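Local coordinates for D-aminopeptidase (Burkholderia sp. LK4, PDB 5TZB), which probably cleaves N-terminal residues, beta-amino acids among them, from short peptides, as a beta-aminopeptidase of peptidase family S58, related to the Ntn hydrolases, at residues G66-A77 against L107-N115; G120-A128 against Y139-E147. All blocks are in the same frame, centred on the assembly; numbering follows the deposited sequence.

Contact 1: residues G66-A77 against L107-N115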
ATOM      1  N   GLY C  66     -25.358   8.687  17.364  1.00 27.22           N
ATOM      2  CA  GLY C  66     -24.560   9.024  18.522  1.00 25.09           C
ATOM      3  C   GLY C  66     -23.078   8.885  18.261  1.00 23.38           C
ATOM      4  O   GLY C  66     -22.620   8.878  17.117  1.00 21.33           O
ATOM      5  N   VAL C  67     -22.318   8.770  19.341  1.00 23.47           N
ATOM      6  CA  VAL C  67     -20.890   8.659  19.219  1.00 23.63           C
ATOM      7  C   VAL C  67     -20.350   7.728  20.310  1.00 23.79           C
ATOM      8  O   VAL C  67     -20.820   7.745  21.450  1.00 23.32           O
ATOM      9  CB  VAL C  67     -20.221  10.075  19.260  1.00 23.00           C
ATOM     10  CG1 VAL C  67     -20.737  10.884  20.418  1.00 24.18           C
ATOM     11  CG2 VAL C  67     -18.708   9.979  19.300  1.00 22.04           C
ATOM     12  N   THR C  68     -19.387   6.889  19.929  1.00 23.87           N
ATOM     13  CA  THR C  68     -18.664   6.036  20.866  1.00 22.65           C
ATOM     14  C   THR C  68     -17.204   6.445  20.906  1.00 22.61           C
ATOM     15  O   THR C  68     -16.613   6.723  19.860  1.00 22.16           O
ATOM     16  CB  THR C  68     -18.758   4.558  20.472  1.00 21.16           C
ATOM     17  OG1 THR C  68     -20.120   4.134  20.562  1.00 20.69           O
ATOM     18  CG2 THR C  68     -17.903   3.696  21.396  1.00 20.37           C
ATOM     19  N   VAL C  69     -16.618   6.504  22.102  1.00 22.75           N
ATOM     20  CA  VAL C  69     -15.202   6.834  22.209  1.00 22.11           C
ATOM     21  C   VAL C  69     -14.428   5.706  22.864  1.00 20.87           C
ATOM     22  O   VAL C  69     -14.940   4.987  23.734  1.00 20.45           O
ATOM     23  CB  VAL C  69     -14.949   8.139  23.002  1.00 23.69           C
ATOM     24  CG1 VAL C  69     -15.500   9.339  22.260  1.00 25.43           C
ATOM     25  CG2 VAL C  69     -15.543   8.050  24.374  1.00 24.61           C
ATOM     26  N   ILE C  70     -13.205   5.526  22.381  1.00 19.69           N
ATOM     27  CA  ILE C  70     -12.260   4.603  22.972  1.00 19.73           C
ATOM     28  C   ILE C  70     -11.070   5.411  23.423  1.00 20.59           C
ATOM     29  O   ILE C  70     -10.445   6.105  22.601  1.00 20.71           O
ATOM     30  CB  ILE C  70     -11.777   3.528  21.983  1.00 19.81           C
ATOM     31  CG1 ILE C  70     -12.946   2.827  21.292  1.00 19.50           C
ATOM     32  CG2 ILE C  70     -10.869   2.517  22.680  1.00 20.27           C
ATOM     33  CD1 ILE C  70     -12.496   1.978  20.113  1.00 17.78           C
ATOM     34  N   GLU C  71     -10.752   5.332  24.712  1.00 20.04           N
ATOM     35  CA  GLU C  71      -9.498   5.895  25.214  1.00 20.16           C
ATOM     36  C   GLU C  71      -8.474   4.768  25.229  1.00 18.09           C
ATOM     37  O   GLU C  71      -8.723   3.731  25.847  1.00 18.39           O
ATOM     38  CB  GLU C  71      -9.656   6.495  26.614  1.00 21.07           C
ATOM     39  CG  GLU C  71     -10.606   7.679  26.699  1.00 23.77           C
ATOM     40  CD  GLU C  71      -9.984   8.994  26.229  1.00 25.65           C
ATOM     41  OE1 GLU C  71      -8.872   8.984  25.646  1.00 26.17           O
ATOM     42  OE2 GLU C  71     -10.604  10.051  26.477  1.00 26.98           O
ATOM     43  N   PRO C  72      -7.350   4.935  24.507  1.00 16.40           N
ATOM     44  CA  PRO C  72      -6.358   3.863  24.464  1.00 16.83           C
ATOM     45  C   PRO C  72      -5.556   3.704  25.765  1.00 18.39           C
ATOM     46  O   PRO C  72      -4.935   2.658  25.940  1.00 19.51           O
ATOM     47  CB  PRO C  72      -5.434   4.294  23.319  1.00 15.90           C
ATOM     48  CG  PRO C  72      -5.549   5.781  23.302  1.00 15.30           C
ATOM     49  CD  PRO C  72      -6.971   6.066  23.634  1.00 15.16           C
ATOM     50  N   ARG C  73      -5.548   4.721  26.626  1.00 19.02           N
ATOM     51  CA  ARG C  73      -4.757   4.711  27.863  1.00 19.97           C
ATOM     52  C   ARG C  73      -5.598   5.053  29.089  1.00 22.73           C
ATOM     53  O   ARG C  73      -6.732   5.532  28.967  1.00 23.59           O
ATOM     54  CB  ARG C  73      -3.589   5.704  27.779  1.00 19.64           C
ATOM     55  CG  ARG C  73      -2.561   5.426  26.687  1.00 19.78           C
ATOM     56  CD  ARG C  73      -1.656   4.253  27.045  1.00 19.89           C
ATOM     57  NE  ARG C  73      -0.488   4.189  26.174  1.00 19.44           N
ATOM     58  CZ  ARG C  73       0.412   3.208  26.198  1.00 19.47           C
ATOM     59  NH1 ARG C  73       0.271   2.196  27.043  1.00 20.08           N
ATOM     60  NH2 ARG C  73       1.444   3.227  25.365  1.00 18.65           N
ATOM     61  N   ALA C  74      -5.040   4.808  30.275  1.00 23.49           N
ATOM     62  CA  ALA C  74      -5.711   5.180  31.514  1.00 24.36           C
ATOM     63  C   ALA C  74      -5.808   6.697  31.611  1.00 24.67           C
ATOM     64  O   ALA C  74      -6.770   7.230  32.167  1.00 25.57           O
ATOM     65  CB  ALA C  74      -4.972   4.602  32.735  1.00 24.25           C
ATOM     66  N   GLY C  75      -4.788   7.385  31.100  1.00 25.09           N
ATOM     67  CA  GLY C  75      -4.783   8.837  31.054  1.00 25.27           C
ATOM     68  C   GLY C  75      -4.842   9.380  29.636  1.00 25.58           C
ATOM     69  O   GLY C  75      -5.320   8.712  28.711  1.00 25.94           O
ATOM     70  N   ALA C  76      -4.310  10.584  29.453  1.00 25.08           N
ATOM     71  CA  ALA C  76      -4.363  11.246  28.158  1.00 25.62           C
ATOM     72  C   ALA C  76      -3.519  10.531  27.095  1.00 23.98           C
ATOM     73  O   ALA C  76      -2.349  10.236  27.306  1.00 21.97           O
ATOM     74  CB  ALA C  76      -3.920  12.692  28.303  1.00 26.76           C
ATOM     75  N   ALA C  77      -4.133  10.262  25.946  1.00 24.06           N
ATOM     76  CA  ALA C  77      -3.462   9.573  24.846  1.00 22.42           C
ATOM     77  C   ALA C  77      -2.251  10.352  24.326  1.00 21.10           C
ATOM     78  O   ALA C  77      -1.220   9.760  23.974  1.00 18.64           O
ATOM     79  CB  ALA C  77      -4.459   9.318  23.706  1.00 22.55           C
ATOM     80  N   LEU C 107      -0.717   6.239  17.521  1.00 15.47           N
ATOM     81  CA  LEU C 107      -2.020   6.683  17.979  1.00 15.29           C
ATOM     82  C   LEU C 107      -1.789   7.635  19.142  1.00 17.11           C
ATOM     83  O   LEU C 107      -1.187   7.248  20.154  1.00 18.27           O
ATOM     84  CB  LEU C 107      -2.885   5.474  18.401  1.00 15.73           C
ATOM     85  CG  LEU C 107      -4.277   5.706  18.996  1.00 16.57           C
ATOM     86  CD1 LEU C 107      -5.234   6.300  17.946  1.00 16.61           C
ATOM     87  CD2 LEU C 107      -4.866   4.407  19.595  1.00 15.47           C
ATOM     88  N   THR C 108      -2.249   8.877  19.003  1.00 17.57           N
ATOM     89  CA  THR C 108      -1.914   9.919  19.964  1.00 18.32           C
ATOM     90  C   THR C 108      -3.164  10.604  20.502  1.00 18.70           C
ATOM     91  O   THR C 108      -3.067  11.643  21.154  1.00 20.33           O
ATOM     92  CB  THR C 108      -0.987  11.001  19.324  1.00 16.00           C
ATOM     93  OG1 THR C 108      -1.662  11.626  18.226  1.00 17.07           O
ATOM     94  CG2 THR C 108       0.307  10.384  18.826  1.00 14.82           C
ATOM     95  N   THR C 109      -4.330  10.036  20.198  1.00 17.21           N
ATOM     96  CA  THR C 109      -5.619  10.629  20.535  1.00 17.92           C
ATOM     97  C   THR C 109      -6.602   9.540  20.939  1.00 17.85           C
ATOM     98  O   THR C 109      -6.315   8.362  20.762  1.00 17.91           O
ATOM     99  CB  THR C 109      -6.245  11.392  19.350  1.00 17.43           C
ATOM    100  OG1 THR C 109      -6.473  10.470  18.268  1.00 16.99           O
ATOM    101  CG2 THR C 109      -5.339  12.535  18.890  1.00 16.95           C
ATOM    102  N   PRO C 110      -7.777   9.933  21.452  1.00 16.30           N
ATOM    103  CA  PRO C 110      -8.836   8.924  21.505  1.00 15.59           C
ATOM    104  C   PRO C 110      -9.281   8.519  20.106  1.00 15.69           C
ATOM    105  O   PRO C 110      -8.947   9.177  19.112  1.00 15.38           O
ATOM    106  CB  PRO C 110      -9.992   9.633  22.216  1.00 16.33           C
ATOM    107  CG  PRO C 110      -9.407  10.831  22.841  1.00 17.98           C
ATOM    108  CD  PRO C 110      -8.177  11.205  22.090  1.00 17.17           C
ATOM    109  N   ILE C 111     -10.039   7.436  20.064  1.00 15.24           N
ATOM    110  CA  ILE C 111     -10.718   6.953  18.880  1.00 17.38           C
ATOM    111  C   ILE C 111     -12.207   7.136  19.057  1.00 18.60           C
ATOM    112  O   ILE C 111     -12.737   6.846  20.125  1.00 19.61           O
ATOM    113  CB  ILE C 111     -10.445   5.458  18.641  1.00 17.11           C
ATOM    114  CG1 ILE C 111      -8.950   5.217  18.464  1.00 17.05           C
ATOM    115  CG2 ILE C 111     -11.227   4.938  17.429  1.00 15.48           C
ATOM    116  CD1 ILE C 111      -8.561   3.756  18.657  1.00 18.54           C
ATOM    117  N   ALA C 112     -12.886   7.592  18.011  1.00 19.16           N
ATOM    118  CA  ALA C 112     -14.323   7.765  18.087  1.00 19.04           C
ATOM    119  C   ALA C 112     -15.021   7.113  16.886  1.00 18.21           C
ATOM    120  O   ALA C 112     -14.474   7.057  15.780  1.00 16.10           O
ATOM    121  CB  ALA C 112     -14.678   9.232  18.197  1.00 19.36           C
ATOM    122  N   TYR C 113     -16.194   6.542  17.154  1.00 18.89           N
ATOM    123  CA  TYR C 113     -17.103   6.034  16.134  1.00 19.31           C
ATOM    124  C   TYR C 113     -18.336   6.928  16.054  1.00 21.48           C
ATOM    125  O   TYR C 113     -18.883   7.288  17.094  1.00 23.72           O
ATOM    126  CB  TYR C 113     -17.581   4.620  16.464  1.00 19.01           C
ATOM    127  CG  TYR C 113     -16.560   3.511  16.524  1.00 18.25           C
ATOM    128  CD1 TYR C 113     -15.263   3.679  16.070  1.00 18.13           C
ATOM    129  CD2 TYR C 113     -16.923   2.267  17.032  1.00 18.64           C
ATOM    130  CE1 TYR C 113     -14.346   2.629  16.131  1.00 18.34           C
ATOM    131  CE2 TYR C 113     -16.025   1.224  17.093  1.00 18.99           C
ATOM    132  CZ  TYR C 113     -14.746   1.406  16.645  1.00 19.74           C
ATOM    133  OH  TYR C 113     -13.868   0.349  16.713  1.00 22.06           O
ATOM    134  N   THR C 114     -18.813   7.244  14.852  1.00 20.89           N
ATOM    135  CA  THR C 114     -20.096   7.939  14.728  1.00 20.98           C
ATOM    136  C   THR C 114     -20.723   7.640  13.353  1.00 16.91           C
ATOM    137  O   THR C 114     -20.332   6.684  12.707  1.00 16.46           O
ATOM    138  CB  THR C 114     -19.931   9.456  14.955  1.00 21.15           C
ATOM    139  OG1 THR C 114     -21.216  10.086  15.036  1.00 22.53           O
ATOM    140  CG2 THR C 114     -19.100  10.092  13.860  1.00 16.81           C
ATOM    141  N   ASN C 115     -21.702   8.430  12.912  1.00 17.41           N
ATOM    142  CA  ASN C 115     -22.280   8.235  11.580  1.00 20.34           C
ATOM    143  C   ASN C 115     -21.506   9.015  10.512  1.00 20.57           C
ATOM    144  O   ASN C 115     -20.728   9.904  10.849  1.00 19.77           O
ATOM    145  CB  ASN C 115     -23.751   8.647  11.557  1.00 21.09           C
ATOM    146  CG  ASN C 115     -23.934  10.146  11.707  1.00 22.00           C
ATOM    147  OD1 ASN C 115     -23.746  10.902  10.751  1.00 22.62           O
ATOM    148  ND2 ASN C 115     -24.322  10.582  12.900  1.00 21.60           N
TER
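Ile70 and Ile111 face each other as a hydrogen-bonded antiparallel pair, bound both ways between their backbones: Ile70 N to Ile111 O at 2.7 Å and Ile111 N to Ile70 O at 2.9 Å. Their CB atoms lie 4.1 Å apart on the face that also carries Thr68 and Tyr113. Ile70 sets CG1 anti to its carbonyl carbon (chi1 -51°) and runs on extended, which brings CD1 to the phenol end of Tyr113, 4.0 Å from OH, at a slant to the ring. That hydroxyl is hydrogen-bonded to Leu217 O and Thr263 OG1. Thr68 and Tyr113 form the next hydrogen-bonded pair, while the OG1 of Thr68 turns to His51 and Gly185. Val69 points to the other face, where its CG1 sits 4.1 Å from Ala112 CB. Near Gly66 the link passes to a side chain: Thr114 holds OG1 anti to its own N (chi1 -171°) and donates to Gly66 O at 2.8 Å, tilted from the carbonyl plane. At the end of strand 66-71, the Glu71 side chain, bent at chi2, lies alongside the Pro110 ring, Glu71 OE1 3.4 Å from Pro110 CG. Pro72 CB meets Leu107 CD2 at 3.8 Å, and the methyl of Ala77 abuts the Thr109 backbone. This antiparallel strand pair lies inside a mixed beta-sheet, its Ile70 face packed on strands 213-220 and 298-305, consistent with the alpha-beta-beta-alpha sandwich of Ntn hydrolases.

Contact 2: residues G120-A128 against Y139-E147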
ATOM      1  N   GLY C 120     -16.651  14.968  10.795  1.00 19.31           N
ATOM      2  CA  GLY C 120     -15.923  16.208  10.958  1.00 18.62           C
ATOM      3  C   GLY C 120     -16.188  16.930  12.273  1.00 19.95           C
ATOM      4  O   GLY C 120     -15.250  17.398  12.942  1.00 18.88           O
ATOM      5  N   ALA C 121     -17.465  17.027  12.642  1.00 20.39           N
ATOM      6  CA  ALA C 121     -17.841  17.694  13.884  1.00 21.32           C
ATOM      7  C   ALA C 121     -17.226  16.948  15.079  1.00 21.62           C
ATOM      8  O   ALA C 121     -16.714  17.567  16.007  1.00 21.80           O
ATOM      9  CB  ALA C 121     -19.371  17.781  14.017  1.00 20.69           C
ATOM     10  N   VAL C 122     -17.272  15.621  15.041  1.00 20.84           N
ATOM     11  CA  VAL C 122     -16.677  14.801  16.094  1.00 20.53           C
ATOM     12  C   VAL C 122     -15.161  14.963  16.141  1.00 20.04           C
ATOM     13  O   VAL C 122     -14.572  15.113  17.222  1.00 19.21           O
ATOM     14  CB  VAL C 122     -17.037  13.301  15.914  1.00 18.85           C
ATOM     15  CG1 VAL C 122     -16.158  12.412  16.800  1.00 18.00           C
ATOM     16  CG2 VAL C 122     -18.548  13.077  16.180  1.00 18.80           C
ATOM     17  N   ARG C 123     -14.532  14.966  14.973  1.00 19.79           N
ATOM     18  CA  ARG C 123     -13.086  15.106  14.908  1.00 19.24           C
ATOM     19  C   ARG C 123     -12.625  16.442  15.492  1.00 19.60           C
ATOM     20  O   ARG C 123     -11.709  16.481  16.310  1.00 19.97           O
ATOM     21  CB  ARG C 123     -12.598  14.982  13.465  1.00 17.34           C
ATOM     22  CG  ARG C 123     -11.079  15.035  13.302  1.00 16.68           C
ATOM     23  CD  ARG C 123     -10.644  16.336  12.660  1.00 17.92           C
ATOM     24  NE  ARG C 123      -9.223  16.335  12.349  1.00 18.30           N
ATOM     25  CZ  ARG C 123      -8.474  17.426  12.229  1.00 17.33           C
ATOM     26  NH1 ARG C 123      -9.005  18.629  12.394  1.00 17.70           N
ATOM     27  NH2 ARG C 123      -7.190  17.303  11.928  1.00 16.36           N
ATOM     28  N   ASP C 124     -13.257  17.533  15.074  1.00 19.53           N
ATOM     29  CA  ASP C 124     -12.822  18.847  15.536  1.00 20.50           C
ATOM     30  C   ASP C 124     -13.183  19.065  17.003  1.00 21.98           C
ATOM     31  O   ASP C 124     -12.539  19.857  17.694  1.00 22.58           O
ATOM     32  CB  ASP C 124     -13.388  19.950  14.640  1.00 20.58           C
ATOM     33  CG  ASP C 124     -12.601  20.091  13.327  1.00 20.00           C
ATOM     34  OD1 ASP C 124     -11.805  19.177  13.011  1.00 19.15           O
ATOM     35  OD2 ASP C 124     -12.774  21.112  12.614  1.00 20.92           O
ATOM     36  N   ALA C 125     -14.196  18.348  17.486  1.00 21.91           N
ATOM     37  CA  ALA C 125     -14.531  18.393  18.905  1.00 22.34           C
ATOM     38  C   ALA C 125     -13.429  17.717  19.719  1.00 22.44           C
ATOM     39  O   ALA C 125     -13.100  18.157  20.812  1.00 23.67           O
ATOM     40  CB  ALA C 125     -15.871  17.731  19.165  1.00 18.71           C
ATOM     41  N   LEU C 126     -12.863  16.641  19.186  1.00 21.74           N
ATOM     42  CA  LEU C 126     -11.760  15.955  19.853  1.00 21.67           C
ATOM     43  C   LEU C 126     -10.496  16.830  19.841  1.00 21.51           C
ATOM     44  O   LEU C 126      -9.722  16.828  20.800  1.00 21.00           O
ATOM     45  CB  LEU C 126     -11.509  14.593  19.192  1.00 20.26           C
ATOM     46  CG  LEU C 126     -12.572  13.522  19.486  1.00 20.29           C
ATOM     47  CD1 LEU C 126     -12.310  12.258  18.718  1.00 20.47           C
ATOM     48  CD2 LEU C 126     -12.631  13.202  20.978  1.00 20.43           C
ATOM     49  N   VAL C 127     -10.312  17.617  18.779  1.00 21.56           N
ATOM     50  CA  VAL C 127      -9.211  18.572  18.756  1.00 20.82           C
ATOM     51  C   VAL C 127      -9.376  19.629  19.850  1.00 22.33           C
ATOM     52  O   VAL C 127      -8.448  19.878  20.638  1.00 22.35           O
ATOM     53  CB  VAL C 127      -9.093  19.291  17.413  1.00 19.07           C
ATOM     54  CG1 VAL C 127      -8.064  20.390  17.527  1.00 18.48           C
ATOM     55  CG2 VAL C 127      -8.724  18.303  16.309  1.00 17.15           C
ATOM     56  N   ALA C 128     -10.559  20.237  19.907  1.00 23.70           N
ATOM     57  CA  ALA C 128     -10.836  21.260  20.909  1.00 25.29           C
ATOM     58  C   ALA C 128     -10.622  20.725  22.319  1.00 24.94           C
ATOM     59  O   ALA C 128     -10.182  21.458  23.201  1.00 23.52           O
ATOM     60  CB  ALA C 128     -12.252  21.787  20.759  1.00 25.49           C
ATOM     61  N   TYR C 139       2.271  21.056  18.389  1.00 26.92           N
ATOM     62  CA  TYR C 139       1.852  19.893  17.620  1.00 24.06           C
ATOM     63  C   TYR C 139       0.490  20.155  17.018  1.00 23.43           C
ATOM     64  O   TYR C 139      -0.234  21.055  17.446  1.00 23.65           O
ATOM     65  CB  TYR C 139       1.826  18.623  18.484  1.00 22.34           C
ATOM     66  CG  TYR C 139       0.659  18.544  19.436  1.00 21.68           C
ATOM     67  CD1 TYR C 139      -0.443  17.759  19.143  1.00 21.33           C
ATOM     68  CD2 TYR C 139       0.664  19.254  20.632  1.00 21.95           C
ATOM     69  CE1 TYR C 139      -1.517  17.676  20.019  1.00 21.60           C
ATOM     70  CE2 TYR C 139      -0.403  19.183  21.515  1.00 22.25           C
ATOM     71  CZ  TYR C 139      -1.493  18.391  21.203  1.00 22.30           C
ATOM     72  OH  TYR C 139      -2.561  18.308  22.071  1.00 22.26           O
ATOM     73  N   TRP C 140       0.151  19.356  16.016  1.00 22.33           N
ATOM     74  CA  TRP C 140      -1.151  19.435  15.384  1.00 20.34           C
ATOM     75  C   TRP C 140      -1.933  18.176  15.738  1.00 19.75           C
ATOM     76  O   TRP C 140      -1.469  17.058  15.529  1.00 20.20           O
ATOM     77  CB  TRP C 140      -1.011  19.634  13.861  1.00 18.74           C
ATOM     78  CG  TRP C 140       0.123  18.877  13.218  1.00 18.64           C
ATOM     79  CD1 TRP C 140       0.040  17.698  12.517  1.00 18.44           C
ATOM     80  CD2 TRP C 140       1.510  19.242  13.220  1.00 19.13           C
ATOM     81  NE1 TRP C 140       1.292  17.320  12.079  1.00 18.31           N
ATOM     82  CE2 TRP C 140       2.208  18.246  12.503  1.00 18.45           C
ATOM     83  CE3 TRP C 140       2.228  20.318  13.757  1.00 20.39           C
ATOM     84  CZ2 TRP C 140       3.586  18.296  12.309  1.00 19.38           C
ATOM     85  CZ3 TRP C 140       3.596  20.365  13.568  1.00 20.73           C
ATOM     86  CH2 TRP C 140       4.262  19.365  12.846  1.00 20.64           C
ATOM     87  N   CYS C 141      -3.103  18.374  16.323  1.00 19.32           N
ATOM     88  CA  CYS C 141      -3.921  17.278  16.810  1.00 18.54           C
ATOM     89  C   CYS C 141      -4.605  16.570  15.652  1.00 17.74           C
ATOM     90  O   CYS C 141      -5.235  17.221  14.829  1.00 19.90           O
ATOM     91  CB  CYS C 141      -4.957  17.805  17.803  1.00 18.43           C
ATOM     92  SG  CYS C 141      -5.951  16.520  18.582  1.00 21.09           S
ATOM     93  N   MET C 142      -4.469  15.251  15.575  1.00 16.56           N
ATOM     94  CA  MET C 142      -5.059  14.479  14.476  1.00 15.80           C
ATOM     95  C   MET C 142      -5.866  13.273  14.998  1.00 15.75           C
ATOM     96  O   MET C 142      -5.396  12.129  14.920  1.00 12.89           O
ATOM     97  CB  MET C 142      -3.962  14.017  13.510  1.00 14.26           C
ATOM     98  CG  MET C 142      -3.203  15.169  12.802  1.00 12.93           C
ATOM     99  SD  MET C 142      -1.882  14.587  11.726  1.00 17.51           S
ATOM    100  CE  MET C 142      -0.724  13.924  12.934  1.00 18.32           C
ATOM    101  N   PRO C 143      -7.073  13.524  15.538  1.00 15.03           N
ATOM    102  CA  PRO C 143      -7.908  12.448  16.103  1.00 15.86           C
ATOM    103  C   PRO C 143      -8.369  11.392  15.081  1.00 16.40           C
ATOM    104  O   PRO C 143      -8.570  11.692  13.901  1.00 15.56           O
ATOM    105  CB  PRO C 143      -9.116  13.198  16.677  1.00 16.33           C
ATOM    106  CG  PRO C 143      -8.656  14.658  16.810  1.00 17.16           C
ATOM    107  CD  PRO C 143      -7.693  14.849  15.682  1.00 16.10           C
ATOM    108  N   VAL C 144      -8.524  10.155  15.543  1.00 16.26           N
ATOM    109  CA  VAL C 144      -9.027   9.091  14.690  1.00 15.85           C
ATOM    110  C   VAL C 144     -10.533   8.967  14.865  1.00 16.68           C
ATOM    111  O   VAL C 144     -11.017   8.648  15.949  1.00 17.41           O
ATOM    112  CB  VAL C 144      -8.353   7.731  14.993  1.00 15.81           C
ATOM    113  CG1 VAL C 144      -9.002   6.605  14.151  1.00 15.17           C
ATOM    114  CG2 VAL C 144      -6.832   7.803  14.724  1.00 15.11           C
ATOM    115  N   VAL C 145     -11.276   9.240  13.799  1.00 16.49           N
ATOM    116  CA  VAL C 145     -12.721   9.109  13.836  1.00 17.17           C
ATOM    117  C   VAL C 145     -13.117   8.222  12.673  1.00 18.14           C
ATOM    118  O   VAL C 145     -12.619   8.401  11.556  1.00 16.87           O
ATOM    119  CB  VAL C 145     -13.441  10.466  13.752  1.00 17.77           C
ATOM    120  CG1 VAL C 145     -14.957  10.275  13.837  1.00 18.02           C
ATOM    121  CG2 VAL C 145     -12.974  11.379  14.872  1.00 17.35           C
ATOM    122  N   MET C 146     -13.954   7.222  12.952  1.00 18.95           N
ATOM    123  CA  MET C 146     -14.421   6.302  11.927  1.00 17.58           C
ATOM    124  C   MET C 146     -15.938   6.288  11.958  1.00 18.14           C
ATOM    125  O   MET C 146     -16.535   6.834  12.885  1.00 18.48           O
ATOM    126  CB  MET C 146     -13.822   4.915  12.145  1.00 16.83           C
ATOM    127  CG  MET C 146     -12.300   4.905  11.948  1.00 17.50           C
ATOM    128  SD  MET C 146     -11.535   3.307  12.259  1.00 23.65           S
ATOM    129  CE  MET C 146     -11.549   3.293  14.051  1.00 22.48           C
ATOM    130  N   GLU C 147     -16.568   5.680  10.952  1.00 17.36           N
ATOM    131  CA  GLU C 147     -18.008   5.808  10.808  1.00 17.66           C
ATOM    132  C   GLU C 147     -18.671   4.629  10.115  1.00 17.97           C
ATOM    133  O   GLU C 147     -18.015   3.866   9.406  1.00 17.66           O
ATOM    134  CB  GLU C 147     -18.348   7.084  10.026  1.00 18.02           C
ATOM    135  CG  GLU C 147     -17.726   7.169   8.630  1.00 17.51           C
ATOM    136  CD  GLU C 147     -18.455   6.320   7.571  1.00 18.56           C
ATOM    137  OE1 GLU C 147     -19.665   6.034   7.730  1.00 18.54           O
ATOM    138  OE2 GLU C 147     -17.804   5.950   6.570  1.00 18.34           O
TER
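Pro143 wedges its ring against one side of the helix, among Arg123, Leu126 and Val127. Ring atom CG lies 3.6 Å from the carbonyl O of Arg123 and 3.7 Å from Leu126 CB, while CD meets Val127 CG2. The side chains of Leu126 and Pro143 pass alongside each other, pointing opposite ways; those of Val127 and Arg123 cross the proline at about a right angle. Arg123 leaves the helix with CG anti to its N (chi1 -177°) and then bends at chi2, which carries the chain across the Pro143 ring, Arg123 NE 4.0 Å from Pro143 CD. Its NH2 comes near Cys141 O, but at an angle too poor for a hydrogen bond. Arg123 NH1 instead makes a salt bridge with OD1 of the adjacent Asp124, 2.9 Å long and nearly straight at 172°, in the guanidinium plane but meeting the syn side of the carboxylate from well out of that group's plane. The methyl CG2 of Val127 sits above one guanidinium face, toward its rim. NH1 also bonds Thr116 O, and NH2 forms a salt bridge with Asp94, both of the second subunit, so several partners fix the rotation of this buried cation. Val145 reaches the helix with both methyls: CG1 meets Val122 CG1 at 3.8 Å, and CG2 lies 3.7 Å from Arg123 CA. Farther along, Cys141 SG packs on Val127 CA. Segment 120-128 of the helix runs nearly antiparallel to 144-147 (159°), as the crossover of the beta-alpha-beta unit formed by strand 111-115, helix 119-129 and strand 144-148; helix 163-172 packs against Val122, Ala125 and Leu126, and the second subunit meets the helix through Arg123 and Asp124.

Strand 111-115 joins the two contacts, whose centres lie about 10 Å apart. It pairs with strand 63-71 in contact 1 and, on its other edge, runs parallel to strand 144-148 of contact 2. Ala112 spans that second edge, with its N 3.0 Å from Val144 O and its O 2.9 Å from Met146 N. Thr109 OG1 also packs 3.3 Å from Pro143 CA. The helix of contact 2 follows strand 111-115 in the chain, and its Val122 lies over Ala112 and Thr114, whereas Ile70, Ile111 and Tyr113 point to the sheet's opposite face. A bound calcium ion is about 14 Å from the Leu107 side chain of contact 1.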